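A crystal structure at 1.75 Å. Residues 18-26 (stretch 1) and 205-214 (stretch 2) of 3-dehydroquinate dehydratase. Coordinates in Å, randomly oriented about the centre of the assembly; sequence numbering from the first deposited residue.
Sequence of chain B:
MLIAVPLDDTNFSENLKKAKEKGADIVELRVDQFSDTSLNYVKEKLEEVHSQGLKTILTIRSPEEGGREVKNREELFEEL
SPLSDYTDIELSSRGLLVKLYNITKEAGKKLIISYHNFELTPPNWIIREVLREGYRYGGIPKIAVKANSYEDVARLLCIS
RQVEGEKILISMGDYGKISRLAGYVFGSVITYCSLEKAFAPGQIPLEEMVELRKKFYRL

Stretch 1, residues 18-26: KAKEKGADI
Stretch 2, residues 205-214: PLEEMVELRK

Stretch 1 is the last turn of a helix that begins earlier in the chain, followed by a loop that reaches a strand at Ile-26. Stretch 2 starts at Pro-205, the N-cap residue, and is helical from Leu-206 through Lys-214 and beyond. The two helix axes run in nearly the same direction, 24° apart (signed crossing angle -24°), and approach to 10.0 Å. The register pairs Lys-22 with Glu-207 (CA to CA 5.4 Å) and Gly-23 with Val-210 (CA to CA 6.3 Å). The contact buries 380 Å² in total.

Lys-18, Lys-20 and Glu-21 make no contact with stretch 2. Lys-18 has helical angles (-70/-40), and its O accepts a hydrogen bond from Lys-22 N at 2.9 Å. The Glu-21 side chain is modelled only to CB.

Ala-19 (-61/-41) presents its backbone. Its O lies 3.4 Å from Leu-206 CD2 and also accepts a 2.9 Å hydrogen bond from Ala-24 N.

Lys-22 (-76/-9) points toward stretch 2 with rotamer m, t, t, m. Its CB packs 3.4 Å from Leu-206 CD2. The chain then extends to Glu-207, whose chi angles are -67°, -174° and -57°. Lys-22 NZ and Glu-207 OE2 form a salt bridge at 2.9 Å; its hydrogen bond is weak. Lys-22 O sits 3.2 Å from Val-210 CG2.

Gly-23 ends the helix with a Schellman motif. Its phi/psi is 107/15, and its N bonds to Lys-20 O at 3.1 Å. A CB here would be jammed against the preceding carbonyl O and would lie 2.6 Å from Val-210 CG2, a clash. The bare backbone lets Val-210 (chi1 t) come close. Gly-23 C is 3.8 Å from Leu-206 CD1.

Ala-24 leaves the turn extended, at -70/143. Its CB meets Leu-206 CD2 at 3.7 Å, an apolar contact between buried residues. Leu-206 points toward stretch 1 with rotamer t, p, so both its methyls reach the turn; CD1 is 3.6 Å from Ala-24 N.

Asp-25 (-98/-30; chi1 m, chi2 -65°) starts sideways, but its end comes nearer to stretch 2. The CA-to-CB bond of Arg-213 points toward stretch 1, with chi1 t, chi2 t, chi3 p and chi4 -176°. Arg-213 NH1 donates to Asp-25 OD2 at 2.8 Å and 151°, a charged hydrogen bond at the guanidinium edge. Water 1 links both side chains to the Gly-23 carbonyl: it donates to Gly-23 O and Asp-25 OD1, each at 2.6 Å, and accepts from Arg-213 NH2 at 2.9 Å.

Ile-26 (-134/146) makes no contact with stretch 2.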

ATOM      1  N   LYS B  18      10.956 -15.527 -29.571  1.00 22.27           N
ATOM      2  CA  LYS B  18      12.277 -15.568 -28.957  1.00 23.60           C
ATOM      3  C   LYS B  18      12.223 -16.191 -27.567  1.00 22.18           C
ATOM      4  O   LYS B  18      13.114 -16.955 -27.189  1.00 23.52           O
ATOM      5  CB  LYS B  18      12.850 -14.155 -28.883  1.00 26.63           C
ATOM      6  CG  LYS B  18      13.178 -13.589 -30.250  1.00 32.08           C
ATOM      7  CD  LYS B  18      13.699 -12.170 -30.174  1.00 35.33           C
ATOM      8  CE  LYS B  18      14.769 -11.963 -31.232  1.00 38.84           C
ATOM      9  NZ  LYS B  18      15.143 -10.530 -31.395  1.00 42.64           N
ATOM     10  N   ALA B  19      11.176 -15.859 -26.816  1.00 21.67           N
ATOM     11  CA  ALA B  19      10.991 -16.400 -25.473  1.00 21.24           C
ATOM     12  C   ALA B  19      10.863 -17.915 -25.571  1.00 20.86           C
ATOM     13  O   ALA B  19      11.415 -18.646 -24.751  1.00 19.86           O
ATOM     14  CB  ALA B  19       9.742 -15.806 -24.829  1.00 21.62           C
ATOM     15  N   LYS B  20      10.136 -18.381 -26.583  1.00 22.01           N
ATOM     16  CA  LYS B  20       9.951 -19.813 -26.789  1.00 22.41           C
ATOM     17  C   LYS B  20      11.275 -20.497 -27.107  1.00 22.62           C
ATOM     18  O   LYS B  20      11.691 -21.422 -26.407  1.00 21.67           O
ATOM     19  CB  LYS B  20       8.969 -20.073 -27.937  1.00 24.55           C
ATOM     20  CG  LYS B  20       8.809 -21.553 -28.279  1.00 27.30           C
ATOM     21  CD  LYS B  20       7.862 -21.756 -29.452  1.00 31.22           C
ATOM     22  CE  LYS B  20       7.718 -23.229 -29.822  1.00 31.96           C
ATOM     23  NZ  LYS B  20       8.950 -23.798 -30.446  1.00 34.49           N
ATOM     24  N   GLU B  21      11.934 -20.035 -28.168  1.00 22.24           N
ATOM     25  CA  GLU B  21      13.203 -20.617 -28.594  1.00 23.16           C
ATOM     26  C   GLU B  21      14.267 -20.600 -27.499  1.00 22.99           C
ATOM     27  O   GLU B  21      15.022 -21.561 -27.347  1.00 24.24           O
ATOM     28  CB  GLU B  21      13.722 -19.890 -29.832  1.00 23.81           C
ATOM     29  N   LYS B  22      14.318 -19.515 -26.734  1.00 23.92           N
ATOM     30  CA  LYS B  22      15.310 -19.393 -25.674  1.00 23.60           C
ATOM     31  C   LYS B  22      15.032 -20.217 -24.413  1.00 23.36           C
ATOM     32  O   LYS B  22      15.893 -20.314 -23.541  1.00 24.93           O
ATOM     33  CB  LYS B  22      15.519 -17.918 -25.337  1.00 23.98           C
ATOM     34  CG  LYS B  22      16.193 -17.172 -26.484  1.00 28.26           C
ATOM     35  CD  LYS B  22      16.391 -15.702 -26.201  1.00 30.38           C
ATOM     36  CE  LYS B  22      16.961 -15.002 -27.430  1.00 34.05           C
ATOM     37  NZ  LYS B  22      18.233 -15.632 -27.897  1.00 35.75           N
ATOM     38  N   GLY B  23      13.845 -20.814 -24.317  1.00 20.75           N
ATOM     39  CA  GLY B  23      13.546 -21.659 -23.170  1.00 18.55           C
ATOM     40  C   GLY B  23      12.596 -21.188 -22.078  1.00 18.16           C
ATOM     41  O   GLY B  23      12.561 -21.785 -20.998  1.00 18.40           O
ATOM     42  N   ALA B  24      11.826 -20.137 -22.329  1.00 16.93           N
ATOM     43  CA  ALA B  24      10.892 -19.651 -21.322  1.00 15.73           C
ATOM     44  C   ALA B  24       9.755 -20.657 -21.172  1.00 15.82           C
ATOM     45  O   ALA B  24       9.326 -21.262 -22.154  1.00 15.68           O
ATOM     46  CB  ALA B  24      10.333 -18.298 -21.730  1.00 13.96           C
ATOM     47  N   ASP B  25       9.279 -20.842 -19.944  1.00 12.35           N
ATOM     48  CA  ASP B  25       8.171 -21.765 -19.693  1.00 11.61           C
ATOM     49  C   ASP B  25       6.910 -20.930 -19.616  1.00 11.04           C
ATOM     50  O   ASP B  25       5.814 -21.386 -19.955  1.00 10.49           O
ATOM     51  CB  ASP B  25       8.341 -22.472 -18.346  1.00 11.40           C
ATOM     52  CG  ASP B  25       9.579 -23.327 -18.286  1.00 13.94           C
ATOM     53  OD1 ASP B  25       9.639 -24.317 -19.043  1.00 14.53           O
ATOM     54  OD2 ASP B  25      10.489 -23.012 -17.482  1.00 14.22           O
ATOM     55  N   ILE B  26       7.087 -19.695 -19.160  1.00 11.30           N
ATOM     56  CA  ILE B  26       5.980 -18.775 -18.968  1.00 11.84           C
ATOM     57  C   ILE B  26       6.245 -17.378 -19.506  1.00 12.22           C
ATOM     58  O   ILE B  26       7.371 -16.892 -19.468  1.00 12.42           O
ATOM     59  CB  ILE B  26       5.686 -18.608 -17.460  1.00 11.86           C
ATOM     60  CG1 ILE B  26       5.331 -19.956 -16.838  1.00 12.78           C
ATOM     61  CG2 ILE B  26       4.585 -17.588 -17.251  1.00 13.94           C
ATOM     62  CD1 ILE B  26       5.277 -19.908 -15.327  1.00 15.94           C
ATOM     63  N   PRO B 205      19.470 -12.897 -18.115  1.00 15.41           N
ATOM     64  CA  PRO B 205      18.870 -13.233 -19.411  1.00 17.14           C
ATOM     65  C   PRO B 205      18.299 -14.650 -19.444  1.00 16.93           C
ATOM     66  O   PRO B 205      18.863 -15.575 -18.863  1.00 17.03           O
ATOM     67  CB  PRO B 205      20.032 -13.061 -20.387  1.00 16.17           C
ATOM     68  CG  PRO B 205      20.852 -11.972 -19.739  1.00 16.68           C
ATOM     69  CD  PRO B 205      20.850 -12.409 -18.289  1.00 17.18           C
ATOM     70  N   LEU B 206      17.178 -14.806 -20.137  1.00 17.03           N
ATOM     71  CA  LEU B 206      16.511 -16.094 -20.263  1.00 17.43           C
ATOM     72  C   LEU B 206      17.447 -17.233 -20.659  1.00 17.14           C
ATOM     73  O   LEU B 206      17.439 -18.295 -20.037  1.00 16.67           O
ATOM     74  CB  LEU B 206      15.376 -15.980 -21.283  1.00 16.65           C
ATOM     75  CG  LEU B 206      14.681 -17.264 -21.739  1.00 19.81           C
ATOM     76  CD1 LEU B 206      14.117 -18.025 -20.544  1.00 18.27           C
ATOM     77  CD2 LEU B 206      13.568 -16.901 -22.705  1.00 21.49           C
ATOM     78  N   GLU B 207      18.252 -17.020 -21.695  1.00 17.73           N
ATOM     79  CA  GLU B 207      19.169 -18.056 -22.156  1.00 17.79           C
ATOM     80  C   GLU B 207      20.121 -18.518 -21.066  1.00 16.56           C
ATOM     81  O   GLU B 207      20.391 -19.710 -20.937  1.00 14.53           O
ATOM     82  CB  GLU B 207      19.980 -17.566 -23.358  1.00 21.39           C
ATOM     83  CG  GLU B 207      19.155 -17.326 -24.608  1.00 27.97           C
ATOM     84  CD  GLU B 207      20.015 -16.989 -25.812  1.00 30.72           C
ATOM     85  OE1 GLU B 207      20.784 -16.007 -25.740  1.00 33.22           O
ATOM     86  OE2 GLU B 207      19.921 -17.707 -26.830  1.00 33.08           O
ATOM     87  N   GLU B 208      20.636 -17.574 -20.288  1.00 16.43           N
ATOM     88  CA  GLU B 208      21.562 -17.908 -19.216  1.00 18.16           C
ATOM     89  C   GLU B 208      20.887 -18.702 -18.098  1.00 17.22           C
ATOM     90  O   GLU B 208      21.453 -19.672 -17.593  1.00 15.70           O
ATOM     91  CB  GLU B 208      22.202 -16.632 -18.653  1.00 19.04           C
ATOM     92  CG  GLU B 208      23.210 -15.991 -19.603  1.00 23.28           C
ATOM     93  CD  GLU B 208      23.792 -14.692 -19.066  1.00 25.90           C
ATOM     94  OE1 GLU B 208      24.139 -14.643 -17.864  1.00 26.91           O
ATOM     95  OE2 GLU B 208      23.913 -13.722 -19.848  1.00 26.85           O
ATOM     96  N   MET B 209      19.675 -18.310 -17.719  1.00 16.00           N
ATOM     97  CA  MET B 209      18.972 -19.017 -16.648  1.00 13.65           C
ATOM     98  C   MET B 209      18.640 -20.452 -17.053  1.00 13.94           C
ATOM     99  O   MET B 209      18.630 -21.356 -16.219  1.00 12.44           O
ATOM    100  CB  MET B 209      17.689 -18.281 -16.267  1.00 13.10           C
ATOM    101  CG  MET B 209      16.950 -18.904 -15.091  1.00 14.24           C
ATOM    102  SD  MET B 209      17.932 -18.961 -13.555  1.00 10.13           S
ATOM    103  CE  MET B 209      17.601 -17.331 -12.936  1.00 15.55           C
ATOM    104  N   VAL B 210      18.363 -20.662 -18.335  1.00 13.64           N
ATOM    105  CA  VAL B 210      18.047 -22.002 -18.811  1.00 13.89           C
ATOM    106  C   VAL B 210      19.242 -22.926 -18.588  1.00 14.44           C
ATOM    107  O   VAL B 210      19.098 -24.050 -18.101  1.00 13.66           O
ATOM    108  CB  VAL B 210      17.683 -21.980 -20.308  1.00 13.31           C
ATOM    109  CG1 VAL B 210      17.646 -23.394 -20.865  1.00 15.11           C
ATOM    110  CG2 VAL B 210      16.324 -21.310 -20.489  1.00 14.31           C
ATOM    111  N   GLU B 211      20.427 -22.444 -18.936  1.00 15.05           N
ATOM    112  CA  GLU B 211      21.628 -23.241 -18.768  1.00 16.73           C
ATOM    113  C   GLU B 211      21.979 -23.421 -17.291  1.00 14.80           C
ATOM    114  O   GLU B 211      22.490 -24.470 -16.899  1.00 13.53           O
ATOM    115  CB  GLU B 211      22.798 -22.599 -19.510  1.00 20.65           C
ATOM    116  CG  GLU B 211      23.978 -23.539 -19.695  1.00 29.23           C
ATOM    117  CD  GLU B 211      23.575 -24.844 -20.368  1.00 33.82           C
ATOM    118  OE1 GLU B 211      23.011 -24.793 -21.485  1.00 36.83           O
ATOM    119  OE2 GLU B 211      23.822 -25.920 -19.779  1.00 37.46           O
ATOM    120  N   LEU B 212      21.706 -22.403 -16.477  1.00 13.96           N
ATOM    121  CA  LEU B 212      22.000 -22.484 -15.042  1.00 13.14           C
ATOM    122  C   LEU B 212      21.079 -23.485 -14.360  1.00 12.65           C
ATOM    123  O   LEU B 212      21.505 -24.234 -13.479  1.00 10.88           O
ATOM    124  CB  LEU B 212      21.844 -21.109 -14.380  1.00 13.86           C
ATOM    125  CG  LEU B 212      22.833 -20.023 -14.817  1.00 13.88           C
ATOM    126  CD1 LEU B 212      22.426 -18.682 -14.229  1.00 14.29           C
ATOM    127  CD2 LEU B 212      24.237 -20.399 -14.366  1.00 15.95           C
ATOM    128  N   ARG B 213      19.813 -23.497 -14.768  1.00 10.58           N
ATOM    129  CA  ARG B 213      18.848 -24.422 -14.187  1.00 10.89           C
ATOM    130  C   ARG B 213      19.259 -25.862 -14.493  1.00  9.93           C
ATOM    131  O   ARG B 213      19.115 -26.753 -13.657  1.00 10.00           O
ATOM    132  CB  ARG B 213      17.439 -24.158 -14.738  1.00 10.16           C
ATOM    133  CG  ARG B 213      16.371 -25.073 -14.129  1.00 12.81           C
ATOM    134  CD  ARG B 213      14.984 -24.804 -14.713  1.00 12.89           C
ATOM    135  NE  ARG B 213      14.987 -24.924 -16.170  1.00 13.22           N
ATOM    136  CZ  ARG B 213      13.939 -24.671 -16.945  1.00 14.12           C
ATOM    137  NH1 ARG B 213      12.785 -24.285 -16.406  1.00 13.13           N
ATOM    138  NH2 ARG B 213      14.051 -24.784 -18.262  1.00 12.68           N
ATOM    139  N   LYS B 214      19.780 -26.080 -15.693  1.00 10.65           N
ATOM    140  CA  LYS B 214      20.211 -27.413 -16.100  1.00 13.12           C
ATOM    141  C   LYS B 214      21.460 -27.827 -15.329  1.00 12.29           C
ATOM    142  O   LYS B 214      21.542 -28.939 -14.816  1.00 11.14           O
ATOM    143  CB  LYS B 214      20.486 -27.433 -17.608  1.00 16.14           C
ATOM    144  CG  LYS B 214      21.009 -28.757 -18.135  1.00 19.56           C
ATOM    145  CD  LYS B 214      21.209 -28.723 -19.648  1.00 23.35           C
ATOM    146  CE  LYS B 214      19.880 -28.566 -20.389  1.00 28.07           C
ATOM    147  NZ  LYS B 214      20.007 -28.732 -21.874  1.00 29.17           N
TER
HETATM  148  O   HOH W   1      11.924 -24.191 -20.205  1.00 21.91           O